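Local structure of 3-oxoacyl-[acyl-carrier-protein] synthase (Arabidopsis thaliana, 2IX4) at residues 12-17 and 22-27; 65-70 and 89-94; 42-47 and 133-138; 38-43 and 52-57; 289-294 and 331-336. The protein catalyses the condensation steps of mitochondrial fatty acid synthesis, lengthening an acyl chain by two carbons taken from malonyl-ACP. All coordinates share one frame; numbering follows the deposited sequence.

Interaction 1. Residues 12-17 and 22-27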
# COMPACT_ATOMS: atom_id res chain seq x y z
N THR A 12 -2.98 12.31 17.66
CA THR A 12 -2.31 13.36 16.87
C THR A 12 -1.36 14.17 17.75
O THR A 12 -1.34 13.99 18.97
CB THR A 12 -3.35 14.33 16.23
OG1 THR A 12 -3.97 15.13 17.25
CG2 THR A 12 -4.41 13.58 15.44
N PRO A 13 -0.56 15.07 17.14
CA PRO A 13 0.25 16.02 17.92
C PRO A 13 -0.57 17.00 18.78
O PRO A 13 0.02 17.73 19.58
CB PRO A 13 1.04 16.77 16.84
CG PRO A 13 1.06 15.83 15.68
CD PRO A 13 -0.30 15.23 15.69
N LEU A 14 -1.88 17.03 18.60
CA LEU A 14 -2.78 17.82 19.44
C LEU A 14 -3.42 16.96 20.54
O LEU A 14 -4.30 17.43 21.26
CB LEU A 14 -3.86 18.51 18.61
CG LEU A 14 -3.42 19.46 17.49
CD1 LEU A 14 -4.63 19.94 16.70
CD2 LEU A 14 -2.63 20.65 18.05
N GLY A 15 -2.98 15.71 20.65
CA GLY A 15 -3.42 14.83 21.72
C GLY A 15 -3.95 13.48 21.27
O GLY A 15 -4.21 13.26 20.08
N ARG A 16 -4.09 12.57 22.23
CA ARG A 16 -4.69 11.28 21.97
C ARG A 16 -6.19 11.40 22.20
O ARG A 16 -6.63 11.85 23.26
CB ARG A 16 -4.07 10.21 22.88
CG ARG A 16 -4.62 8.79 22.70
CD ARG A 16 -5.70 8.48 23.72
NE ARG A 16 -5.20 8.68 25.08
CZ ARG A 16 -5.96 8.74 26.17
NH1 ARG A 16 -7.28 8.62 26.07
NH2 ARG A 16 -5.40 8.93 27.35
N GLY A 17 -6.97 11.00 21.20
CA GLY A 17 -8.43 11.07 21.29
C GLY A 17 -9.02 12.18 20.43
O GLY A 17 -8.40 13.23 20.24
N TRP A 22 -9.71 17.73 18.52
CA TRP A 22 -10.68 18.69 18.00
C TRP A 22 -10.79 19.98 18.83
O TRP A 22 -10.87 21.07 18.27
CB TRP A 22 -12.06 18.04 17.85
CG TRP A 22 -13.10 18.92 17.22
CD1 TRP A 22 -14.18 19.48 17.84
CD2 TRP A 22 -13.16 19.35 15.85
NE1 TRP A 22 -14.91 20.23 16.95
CE2 TRP A 22 -14.31 20.17 15.72
CE3 TRP A 22 -12.36 19.12 14.73
CZ2 TRP A 22 -14.67 20.76 14.51
CZ3 TRP A 22 -12.72 19.71 13.52
CH2 TRP A 22 -13.87 20.52 13.42
N ARG A 23 -10.80 19.84 20.16
CA ARG A 23 -10.89 20.99 21.06
C ARG A 23 -9.70 21.92 20.87
O ARG A 23 -9.87 23.13 20.70
CB ARG A 23 -10.97 20.55 22.52
CG ARG A 23 -11.76 21.52 23.41
CD ARG A 23 -11.01 21.91 24.68
NE ARG A 23 -10.27 20.82 25.32
CZ ARG A 23 -8.96 20.83 25.56
NH1 ARG A 23 -8.22 21.89 25.24
NH2 ARG A 23 -8.39 19.78 26.14
N ARG A 24 -8.50 21.35 20.88
CA ARG A 24 -7.27 22.11 20.73
C ARG A 24 -7.11 22.70 19.33
O ARG A 24 -6.57 23.81 19.17
CB ARG A 24 -6.06 21.25 21.11
CG ARG A 24 -5.96 20.98 22.62
CD ARG A 24 -4.71 20.20 23.00
NE ARG A 24 -3.49 20.80 22.47
CZ ARG A 24 -2.27 20.28 22.60
NH1 ARG A 24 -2.08 19.14 23.26
NH2 ARG A 24 -1.22 20.90 22.07
N LEU A 25 -7.58 21.98 18.32
CA LEU A 25 -7.57 22.45 16.93
C LEU A 25 -8.42 23.72 16.78
O LEU A 25 -7.96 24.71 16.22
CB LEU A 25 -8.07 21.37 15.97
CG LEU A 25 -8.11 21.72 14.48
CD1 LEU A 25 -6.71 21.73 13.86
CD2 LEU A 25 -9.02 20.76 13.72
N ILE A 26 -9.65 23.66 17.29
CA ILE A 26 -10.59 24.78 17.20
C ILE A 26 -10.12 25.98 18.03
O ILE A 26 -10.31 27.13 17.62
CB ILE A 26 -12.04 24.34 17.60
CG1 ILE A 26 -12.56 23.25 16.64
CG2 ILE A 26 -13.00 25.53 17.66
CD1 ILE A 26 -12.41 23.56 15.14
N ASP A 27 -9.48 25.71 19.16
CA ASP A 27 -8.92 26.74 20.03
C ASP A 27 -7.66 27.39 19.45
O ASP A 27 -7.13 28.35 20.01
CB ASP A 27 -8.60 26.18 21.41
CG ASP A 27 -9.85 25.85 22.21
OD1 ASP A 27 -9.70 25.33 23.34
OD2 ASP A 27 -10.97 26.11 21.71
O HOH W 1 0.48 18.42 22.24
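L14 and R24 account for most of the surface buried here, with L25 a smaller third. L14 sits in the type I turn T12 to G15, which joins strand 3-12 to strand 15-16, and its CD1 lies 3.8 Å from CB of L25, the two leucines crossing at a slant. The aliphatic part of R24 runs past the same turn: its CD comes within 3.3 Å of the backbone O of L14. A bend at chi3 (52°) swings the guanidinium round to put CA of L14 over the centre of one face, 4.0 Å above the plane. A water bridges the two segments, accepting from R24 NH1 at 2.8 Å and donating to O of P13 at 2.8 Å. Backbone bonds between T12 and G15 close the turn, and OG1 of T12 adds an ST turn by accepting from N of L14 at 3.1 Å. Beyond the segments, NE of R24 forms a salt bridge with E29, and L14 and L25 pack on helix 354-357. Leucine packing, the arginine's carbon chain and its flat face thus meet the turn directly, while its hydrogen-bonded link passes through water and its charge is met by E29.

Interaction 2. Residues 65-70 and 89-94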
# COMPACT_ATOMS: atom_id res chain seq x y z
N VAL A 65 3.22 13.27 18.78
CA VAL A 65 2.18 12.71 19.64
C VAL A 65 2.66 12.79 21.10
O VAL A 65 3.77 12.35 21.40
CB VAL A 65 1.87 11.24 19.26
CG1 VAL A 65 1.07 10.55 20.36
CG2 VAL A 65 1.15 11.17 17.92
N PRO A 66 1.83 13.36 22.00
CA PRO A 66 2.18 13.35 23.42
C PRO A 66 2.01 11.98 24.07
O PRO A 66 0.92 11.40 24.02
CB PRO A 66 1.21 14.37 24.03
CG PRO A 66 0.03 14.35 23.13
CD PRO A 66 0.55 14.04 21.75
N TYR A 67 3.09 11.47 24.65
CA TYR A 67 3.09 10.17 25.33
C TYR A 67 2.83 10.37 26.82
O TYR A 67 3.16 11.42 27.37
CB TYR A 67 4.44 9.47 25.16
CG TYR A 67 4.66 8.78 23.82
CD1 TYR A 67 5.12 7.47 23.77
CD2 TYR A 67 4.42 9.44 22.62
CE1 TYR A 67 5.34 6.82 22.56
CE2 TYR A 67 4.63 8.80 21.40
CZ TYR A 67 5.09 7.50 21.38
OH TYR A 67 5.30 6.86 20.17
N GLY A 68 2.24 9.37 27.46
CA GLY A 68 2.00 9.43 28.90
C GLY A 68 0.77 8.65 29.33
O GLY A 68 -0.01 8.20 28.49
N SER A 69 0.61 8.50 30.64
CA SER A 69 -0.48 7.72 31.21
C SER A 69 -1.66 8.58 31.68
O SER A 69 -2.58 8.08 32.33
CB SER A 69 0.05 6.85 32.36
OG SER A 69 0.85 7.61 33.24
N ASN A 70 -1.62 9.87 31.34
CA ASN A 70 -2.66 10.82 31.71
C ASN A 70 -3.66 11.05 30.57
O ASN A 70 -3.38 10.66 29.43
CB ASN A 70 -2.03 12.15 32.16
CG ASN A 70 -1.08 11.97 33.34
OD1 ASN A 70 -1.47 11.49 34.40
ND2 ASN A 70 0.17 12.37 33.14
N ILE A 89 2.07 1.06 14.10
CA ILE A 89 1.08 0.02 14.41
C ILE A 89 0.31 0.35 15.70
O ILE A 89 -0.91 0.22 15.75
CB ILE A 89 1.72 -1.39 14.48
CG1 ILE A 89 2.32 -1.78 13.12
CG2 ILE A 89 0.68 -2.44 14.92
CD1 ILE A 89 3.28 -2.96 13.16
N GLY A 90 1.04 0.80 16.73
CA GLY A 90 0.43 1.17 18.01
C GLY A 90 -0.52 2.35 17.91
O GLY A 90 -1.56 2.37 18.58
N TYR A 91 -0.16 3.34 17.09
CA TYR A 91 -1.02 4.51 16.86
C TYR A 91 -2.35 4.09 16.24
O TYR A 91 -3.41 4.55 16.67
CB TYR A 91 -0.33 5.53 15.94
CG TYR A 91 0.88 6.24 16.52
CD1 TYR A 91 1.77 6.91 15.69
CD2 TYR A 91 1.14 6.23 17.90
CE1 TYR A 91 2.87 7.56 16.20
CE2 TYR A 91 2.25 6.88 18.42
CZ TYR A 91 3.12 7.54 17.56
OH TYR A 91 4.22 8.19 18.05
N ALA A 92 -2.28 3.22 15.24
CA ALA A 92 -3.46 2.74 14.52
C ALA A 92 -4.37 1.93 15.42
O ALA A 92 -5.58 2.09 15.39
CB ALA A 92 -3.05 1.93 13.31
N VAL A 93 -3.78 1.05 16.23
CA VAL A 93 -4.55 0.23 17.16
C VAL A 93 -5.25 1.11 18.19
O VAL A 93 -6.43 0.93 18.48
CB VAL A 93 -3.69 -0.87 17.83
CG1 VAL A 93 -4.47 -1.61 18.92
CG2 VAL A 93 -3.19 -1.86 16.78
N CYS A 94 -4.51 2.09 18.73
CA CYS A 94 -5.06 3.07 19.67
C CYS A 94 -6.26 3.81 19.07
O CYS A 94 -7.33 3.88 19.69
CB CYS A 94 -3.97 4.07 20.08
SG CYS A 94 -4.53 5.36 21.22
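The backbones stay well apart, V65 and Y91 being the nearest pair with 9.2 Å between their CA atoms, so the contact between the loop 65-70 and helix 87-102 is made by side chains. Its centre is a phenol pair: OH of Y67 donates to OH of Y91 at 2.7 Å. The side chains cross at about a right angle, with OH of Y91 at the edge of the Y67 ring, in its plane, 3.4 Å from CE2 of Y67, whereas OH of Y67 approaches the Y91 ring obliquely. V65 supplies the apolar part: its CG2, anti to the carbonyl carbon, rests 4.1 Å above one face of the Y91 ring, offset toward the rim. OH of Y91 is also hydrogen-bonded to OE1 of E250, whose OE2 accepts from N of V65, so one carboxylate ties together both sides. A phenylalanine in place of Y91 would probably keep the valine packing but leave the Y67 hydroxyl and the E250 carboxylate each without this partner. F74 meets both tyrosine rings edge-to-face, V65 and Y91 both pack on V11 of strand 3-12, and the far side of helix 87-102 lies against helix 157-166.

Interaction 3. Residues 42-47 and 133-138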
# COMPACT_ATOMS: atom_id res chain seq x y z
N MET A 42 17.65 7.25 17.89
CA MET A 42 18.96 6.60 17.72
C MET A 42 19.54 6.06 19.03
O MET A 42 20.73 6.23 19.30
CB MET A 42 19.94 7.57 17.06
CG MET A 42 19.68 7.80 15.58
SD MET A 42 20.70 9.11 14.87
CE MET A 42 22.36 8.47 15.12
N LYS A 43 18.71 5.39 19.83
CA LYS A 43 19.15 4.84 21.12
C LYS A 43 20.30 3.84 21.01
O LYS A 43 21.08 3.68 21.95
CB LYS A 43 17.97 4.22 21.89
CG LYS A 43 17.38 2.96 21.28
CD LYS A 43 16.13 2.51 22.03
CE LYS A 43 15.64 1.16 21.53
NZ LYS A 43 15.21 1.23 20.11
N SER A 44 20.42 3.18 19.86
CA SER A 44 21.47 2.19 19.62
C SER A 44 22.80 2.79 19.14
O SER A 44 23.77 2.06 18.93
CB SER A 44 20.99 1.12 18.63
OG SER A 44 20.81 1.67 17.33
N PHE A 45 22.83 4.11 18.98
CA PHE A 45 24.05 4.81 18.56
C PHE A 45 24.68 5.56 19.73
O PHE A 45 23.99 5.92 20.69
CB PHE A 45 23.74 5.78 17.42
CG PHE A 45 23.35 5.11 16.13
CD1 PHE A 45 22.02 4.77 15.89
CD2 PHE A 45 24.31 4.85 15.15
CE1 PHE A 45 21.65 4.15 14.69
CE2 PHE A 45 23.95 4.24 13.95
CZ PHE A 45 22.62 3.89 13.72
N ASP A 46 25.99 5.80 19.66
CA ASP A 46 26.67 6.57 20.70
C ASP A 46 26.33 8.07 20.62
O ASP A 46 25.82 8.54 19.60
CB ASP A 46 28.18 6.30 20.72
CG ASP A 46 28.90 6.78 19.46
OD1 ASP A 46 28.41 7.71 18.79
OD2 ASP A 46 29.98 6.24 19.16
N GLU A 47 26.61 8.80 21.70
CA GLU A 47 26.25 10.22 21.78
C GLU A 47 26.92 11.08 20.71
O GLU A 47 26.30 12.01 20.19
CB GLU A 47 26.55 10.77 23.18
CG GLU A 47 25.59 10.27 24.27
CD GLU A 47 24.13 10.62 24.00
OE1 GLU A 47 23.84 11.81 23.72
OE2 GLU A 47 23.28 9.71 24.08
N ALA A 133 18.79 -2.16 12.26
CA ALA A 133 19.21 -3.40 11.62
C ALA A 133 20.43 -3.21 10.71
O ALA A 133 21.34 -4.03 10.70
CB ALA A 133 18.05 -4.01 10.84
N ALA A 134 20.43 -2.10 9.96
CA ALA A 134 21.55 -1.77 9.07
C ALA A 134 22.83 -1.50 9.85
O ALA A 134 23.94 -1.77 9.37
CB ALA A 134 21.19 -0.59 8.19
N GLN A 135 22.68 -0.96 11.07
CA GLN A 135 23.81 -0.74 11.98
C GLN A 135 24.48 -2.06 12.36
O GLN A 135 25.70 -2.12 12.53
CB GLN A 135 23.34 0.00 13.23
CG GLN A 135 24.46 0.47 14.16
CD GLN A 135 23.96 0.90 15.53
OE1 GLN A 135 22.78 0.77 15.84
NE2 GLN A 135 24.87 1.41 16.35
N LEU A 136 23.68 -3.12 12.48
CA LEU A 136 24.19 -4.47 12.76
C LEU A 136 25.10 -4.97 11.64
O LEU A 136 26.09 -5.66 11.90
CB LEU A 136 23.05 -5.46 13.01
CG LEU A 136 22.04 -5.15 14.12
CD1 LEU A 136 20.96 -6.22 14.17
CD2 LEU A 136 22.72 -5.01 15.49
N ILE A 137 24.76 -4.63 10.39
CA ILE A 137 25.62 -4.95 9.25
C ILE A 137 26.95 -4.18 9.34
O ILE A 137 28.02 -4.77 9.22
CB ILE A 137 24.92 -4.68 7.89
CG1 ILE A 137 23.68 -5.57 7.74
CG2 ILE A 137 25.89 -4.91 6.72
CD1 ILE A 137 22.78 -5.20 6.56
N CYS A 138 26.86 -2.87 9.57
CA CYS A 138 28.05 -2.01 9.63
C CYS A 138 29.00 -2.40 10.76
O CYS A 138 30.22 -2.34 10.60
CB CYS A 138 27.64 -0.54 9.79
SG CYS A 138 26.67 0.16 8.44
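The amide of Q135 lies flat over one face of the F45 ring, the two planes only 3° apart. CD of Q135 stands 3.6 Å above the ring, offset toward its rim, and the side chains come from opposite directions. CG of Q135 continues the overlap, 3.8 Å from CE2 of F45. The glutamine reaches this far because CG is anti to the backbone N (chi1 -171°) and the chain stays extended beyond it, carrying the amide out from helix 127-138.

S44 and F45 end a type I turn from M42 to F45, closed by N of F45 bonding to O of M42 at 3.0 Å, just before D46 caps helix 47-55. The contact joins the lead-in of that helix to helix 127-138, away from the catalytic centre and beside the homodimer interface, where A134 packs on A134 of the second subunit.

The same amide uses both of its polar ends on S44. NE2 of Q135 donates to the backbone O of S44 at 2.9 Å with a nearly straight N-H...O angle of 168°; the acceptor is in the amide plane, although the donor stands well above the carbonyl plane of S44. OG of S44 donates in return to OE1 of Q135 at 2.6 Å, in that carbonyl's plane. A two-bond ring closes between one glutamine and one serine, which, with NE2 also bonded to E139, holds the amide's rotation while the phenyl face backs it. K43 forms a salt bridge with E132, one turn back along the helix that carries Q135.

Interaction 4. Residues 38-43 and 52-57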
# COMPACT_ATOMS: atom_id res chain seq x y z
N ASP A 38 16.84 13.03 21.46
CA ASP A 38 15.95 11.89 21.70
C ASP A 38 15.01 11.63 20.53
O ASP A 38 14.59 10.49 20.29
CB ASP A 38 15.13 12.11 22.98
CG ASP A 38 15.96 11.97 24.25
OD1 ASP A 38 15.66 12.68 25.23
OD2 ASP A 38 16.91 11.16 24.26
N ASP A 39 14.68 12.69 19.80
CA ASP A 39 13.74 12.62 18.68
C ASP A 39 14.31 11.91 17.45
O ASP A 39 13.56 11.54 16.54
CB ASP A 39 13.25 14.02 18.31
CG ASP A 39 12.56 14.73 19.48
OD1 ASP A 39 11.92 14.05 20.31
OD2 ASP A 39 12.67 15.97 19.56
N LEU A 40 15.62 11.70 17.43
CA LEU A 40 16.30 11.03 16.32
C LEU A 40 15.99 9.53 16.26
O LEU A 40 16.18 8.90 15.22
CB LEU A 40 17.82 11.23 16.41
CG LEU A 40 18.41 12.64 16.41
CD1 LEU A 40 19.86 12.59 16.89
CD2 LEU A 40 18.32 13.28 15.04
N LYS A 41 15.51 8.99 17.38
CA LYS A 41 15.26 7.56 17.57
C LYS A 41 16.53 6.72 17.40
O LYS A 41 16.48 5.62 16.86
CB LYS A 41 14.14 7.04 16.64
CG LYS A 41 12.82 7.81 16.69
CD LYS A 41 12.18 7.81 18.08
CE LYS A 41 10.84 8.55 18.08
NZ LYS A 41 10.93 9.96 17.55
N MET A 42 17.65 7.25 17.89
CA MET A 42 18.96 6.60 17.72
C MET A 42 19.54 6.06 19.03
O MET A 42 20.73 6.23 19.30
CB MET A 42 19.94 7.57 17.06
CG MET A 42 19.68 7.80 15.58
SD MET A 42 20.70 9.11 14.87
CE MET A 42 22.36 8.47 15.12
N LYS A 43 18.71 5.39 19.83
CA LYS A 43 19.15 4.84 21.12
C LYS A 43 20.30 3.84 21.01
O LYS A 43 21.08 3.68 21.95
CB LYS A 43 17.97 4.22 21.89
CG LYS A 43 17.38 2.96 21.28
CD LYS A 43 16.13 2.51 22.03
CE LYS A 43 15.64 1.16 21.53
NZ LYS A 43 15.21 1.23 20.11
N TYR A 52 26.45 14.49 16.01
CA TYR A 52 26.79 14.72 14.61
C TYR A 52 25.56 14.69 13.72
O TYR A 52 25.38 15.56 12.87
CB TYR A 52 27.82 13.70 14.09
CG TYR A 52 27.78 13.57 12.57
CD1 TYR A 52 28.52 14.43 11.76
CD2 TYR A 52 26.97 12.61 11.95
CE1 TYR A 52 28.47 14.33 10.37
CE2 TYR A 52 26.90 12.51 10.57
CZ TYR A 52 27.66 13.36 9.79
OH TYR A 52 27.59 13.25 8.42
N THR A 53 24.72 13.67 13.91
CA THR A 53 23.55 13.46 13.06
C THR A 53 22.56 14.63 13.17
O THR A 53 22.08 15.13 12.15
CB THR A 53 22.85 12.12 13.36
OG1 THR A 53 23.78 11.05 13.20
CG2 THR A 53 21.67 11.89 12.42
N PHE A 54 22.28 15.05 14.40
CA PHE A 54 21.40 16.19 14.67
C PHE A 54 21.83 17.43 13.88
O PHE A 54 21.00 18.11 13.28
CB PHE A 54 21.36 16.50 16.17
CG PHE A 54 20.32 17.52 16.55
CD1 PHE A 54 19.00 17.14 16.76
CD2 PHE A 54 20.66 18.87 16.69
CE1 PHE A 54 18.03 18.08 17.10
CE2 PHE A 54 19.69 19.82 17.04
CZ PHE A 54 18.38 19.42 17.25
N ASP A 55 23.13 17.71 13.90
CA ASP A 55 23.70 18.86 13.20
C ASP A 55 23.53 18.81 11.68
O ASP A 55 23.60 19.84 11.02
CB ASP A 55 25.18 19.01 13.57
CG ASP A 55 25.38 19.66 14.92
OD1 ASP A 55 24.39 20.02 15.60
OD2 ASP A 55 26.55 19.83 15.32
N GLN A 56 23.29 17.62 11.13
CA GLN A 56 23.13 17.47 9.68
C GLN A 56 21.71 17.75 9.21
O GLN A 56 21.45 17.80 8.00
CB GLN A 56 23.58 16.08 9.21
CG GLN A 56 24.98 15.66 9.65
CD GLN A 56 25.99 16.80 9.61
OE1 GLN A 56 26.30 17.34 8.55
NE2 GLN A 56 26.52 17.15 10.78
N LEU A 57 20.80 17.93 10.16
CA LEU A 57 19.39 18.14 9.86
C LEU A 57 19.07 19.62 9.63
O LEU A 57 19.17 20.44 10.54
CB LEU A 57 18.52 17.57 10.97
CG LEU A 57 18.73 16.11 11.38
CD1 LEU A 57 17.77 15.75 12.51
CD2 LEU A 57 18.56 15.15 10.20
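This is an apolar packing contact close to the dimer interface, in which the short 3-10 turn and loop at 38-43 lie against the later part of helix 47-55 and the residues after it. Even the nearest CA atoms, of L40 and F54, are 7.4 Å apart, so side chains make the contact. L40 contributes most: its CD2 touches CD1 of L57 at 3.6 Å, the two leucines slanting across one another, and the same methyl lies at the edge of the F54 ring, near its plane. Its other branch, CD1, is 4.2 Å from CB of F54. Further along, M42 and T53 meet tip to tip: SD of M42 is 3.8 Å from CG2 of T53, and the bend at chi3 (62°) folds CE back to within 3.5 Å of OG1 of T53. That hydroxyl has its polar partner in its own helix, the backbone O of T49. Replacing M42 by alanine is likely to open a gap beside T53 and to leave I137 of the second subunit with less to pack on. That I137 packs on both M42 and T53, and helix 212-220 of the same chain closes another side, with A212 against M42 and T53 and with V215 and A216 against L57.

Interaction 5. Residues 289-294 and 331-336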
# COMPACT_ATOMS: atom_id res chain seq x y z
N PRO A 289 3.81 18.94 -8.09
CA PRO A 289 2.55 19.03 -8.84
C PRO A 289 2.70 19.94 -10.07
O PRO A 289 3.62 20.76 -10.10
CB PRO A 289 1.59 19.65 -7.83
CG PRO A 289 2.45 20.44 -6.92
CD PRO A 289 3.74 19.69 -6.82
N PRO A 290 1.80 19.80 -11.06
CA PRO A 290 1.86 20.68 -12.24
C PRO A 290 1.41 22.09 -11.89
O PRO A 290 0.62 22.27 -10.96
CB PRO A 290 0.88 20.04 -13.23
CG PRO A 290 0.42 18.75 -12.60
CD PRO A 290 0.67 18.85 -11.15
N GLU A 291 1.90 23.08 -12.64
CA GLU A 291 1.58 24.49 -12.39
C GLU A 291 0.07 24.74 -12.32
O GLU A 291 -0.40 25.48 -11.45
CB GLU A 291 2.23 25.37 -13.47
CG GLU A 291 2.30 26.86 -13.11
CD GLU A 291 2.96 27.71 -14.19
OE1 GLU A 291 3.02 27.28 -15.36
OE2 GLU A 291 3.42 28.83 -13.86
N ASP A 292 -0.69 24.12 -13.23
CA ASP A 292 -2.14 24.33 -13.34
C ASP A 292 -2.98 23.53 -12.33
O ASP A 292 -4.18 23.76 -12.21
CB ASP A 292 -2.62 24.07 -14.77
CG ASP A 292 -2.42 22.61 -15.22
OD1 ASP A 292 -1.92 21.78 -14.43
OD2 ASP A 292 -2.78 22.31 -16.38
N GLY A 293 -2.34 22.59 -11.64
CA GLY A 293 -3.03 21.74 -10.66
C GLY A 293 -4.13 20.88 -11.25
O GLY A 293 -5.13 20.61 -10.59
N LYS A 294 -3.94 20.44 -12.49
CA LYS A 294 -4.93 19.62 -13.20
C LYS A 294 -5.31 18.37 -12.41
O LYS A 294 -6.49 18.03 -12.33
CB LYS A 294 -4.43 19.24 -14.60
CG LYS A 294 -5.48 18.54 -15.45
CD LYS A 294 -4.88 17.99 -16.72
CE LYS A 294 -5.95 17.31 -17.56
NZ LYS A 294 -5.37 16.54 -18.71
N GLU A 331 -2.69 24.19 -5.39
CA GLU A 331 -3.99 23.78 -4.88
C GLU A 331 -4.97 24.95 -4.84
O GLU A 331 -6.14 24.79 -5.21
CB GLU A 331 -3.87 23.11 -3.50
CG GLU A 331 -5.18 22.48 -3.03
CD GLU A 331 -5.07 21.83 -1.67
OE1 GLU A 331 -4.06 22.06 -0.97
OE2 GLU A 331 -6.00 21.08 -1.30
N ALA A 332 -4.50 26.12 -4.41
CA ALA A 332 -5.32 27.33 -4.39
C ALA A 332 -5.86 27.64 -5.78
O ALA A 332 -7.04 27.95 -5.95
CB ALA A 332 -4.51 28.52 -3.86
N ARG A 333 -4.98 27.53 -6.78
CA ARG A 333 -5.34 27.69 -8.19
C ARG A 333 -6.39 26.67 -8.61
O ARG A 333 -7.36 27.00 -9.30
CB ARG A 333 -4.08 27.55 -9.04
CG ARG A 333 -4.10 28.33 -10.34
CD ARG A 333 -2.70 28.44 -10.93
NE ARG A 333 -1.81 29.28 -10.13
CZ ARG A 333 -0.70 28.86 -9.52
NH1 ARG A 333 -0.31 27.59 -9.60
NH2 ARG A 333 0.03 29.72 -8.82
N ALA A 334 -6.21 25.42 -8.17
CA ALA A 334 -7.13 24.33 -8.46
C ALA A 334 -8.50 24.52 -7.81
O ALA A 334 -9.52 24.21 -8.42
CB ALA A 334 -6.51 23.00 -8.04
N ILE A 335 -8.50 25.02 -6.57
CA ILE A 335 -9.75 25.34 -5.87
C ILE A 335 -10.51 26.46 -6.59
O ILE A 335 -11.74 26.41 -6.70
CB ILE A 335 -9.51 25.68 -4.37
CG1 ILE A 335 -9.02 24.44 -3.61
CG2 ILE A 335 -10.78 26.24 -3.71
CD1 ILE A 335 -8.45 24.72 -2.22
N LYS A 336 -9.78 27.44 -7.11
CA LYS A 336 -10.36 28.49 -7.95
C LYS A 336 -10.98 27.95 -9.23
O LYS A 336 -12.02 28.44 -9.66
CB LYS A 336 -9.32 29.57 -8.30
CG LYS A 336 -9.63 30.95 -7.72
CD LYS A 336 -8.66 32.02 -8.23
CE LYS A 336 -9.02 32.47 -9.64
NZ LYS A 336 -8.19 33.64 -10.09
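One hydrogen bond crosses between loop 289-294 and helix 325-339: NH1 of R333 donates to the backbone O of E291 at 2.8 Å. The donor lies in the carbonyl plane with a C=O...N angle of 154°, but the N-H...O angle is only 134° and the oxygen is tilted from the guanidinium plane, so the bond is bent at the arginine end. R333 leaves the helix with CG anti to its own N (chi1 -151°) and bends at chi3 to bring NH1 to the loop.

As for charge, OE2 of E291 is 5.8 Å from NH1 of R333, where any attraction is probably weak.

Close packing of the A334 methyl against the G293 backbone supplies the rest. CA atoms of G293 and A334 approach to 5.3 Å, and CB of A334 is 3.8 Å from O of G293. Any CB on G293 would point at the helix and probably crowd that methyl; its positive phi also suits glycine.

Within the loop, N of G293 bonds to O of P290, closing a type I turn, and OD1 of D292 accepts from N of K294 at 3.1 Å in an Asx turn.

Together these make a tight turn at the N-terminus of helix 294-307, with G293 as N-cap, set against helix 325-339. On another side of helix 325-339, E331 bonds to the backbone N of H320, a predicted active-site residue, and to N415 of the potassium site.

Interactions 1 to 4 all belong to the N-terminal ketosynthase region, and interaction 5 to the C-terminal one, its centre 36 Å from that of interaction 2 and on the opposite side of the chain's centre. Interactions 1 and 2 touch, P66 packing against T12 and G15, and both border strand 3-12 of the large mixed sheet. Interactions 3 and 4 share M42 and K43 and have centres 12 Å apart. Along the chain interaction 1 comes first, 3 and 4 start from the same stretch, 4 closes before 2 opens, 2 is nested inside 3, and 5 comes last. Interactions 3, 4 and 5 all reach the second subunit, and interaction 5 lies near the predicted active-site H320.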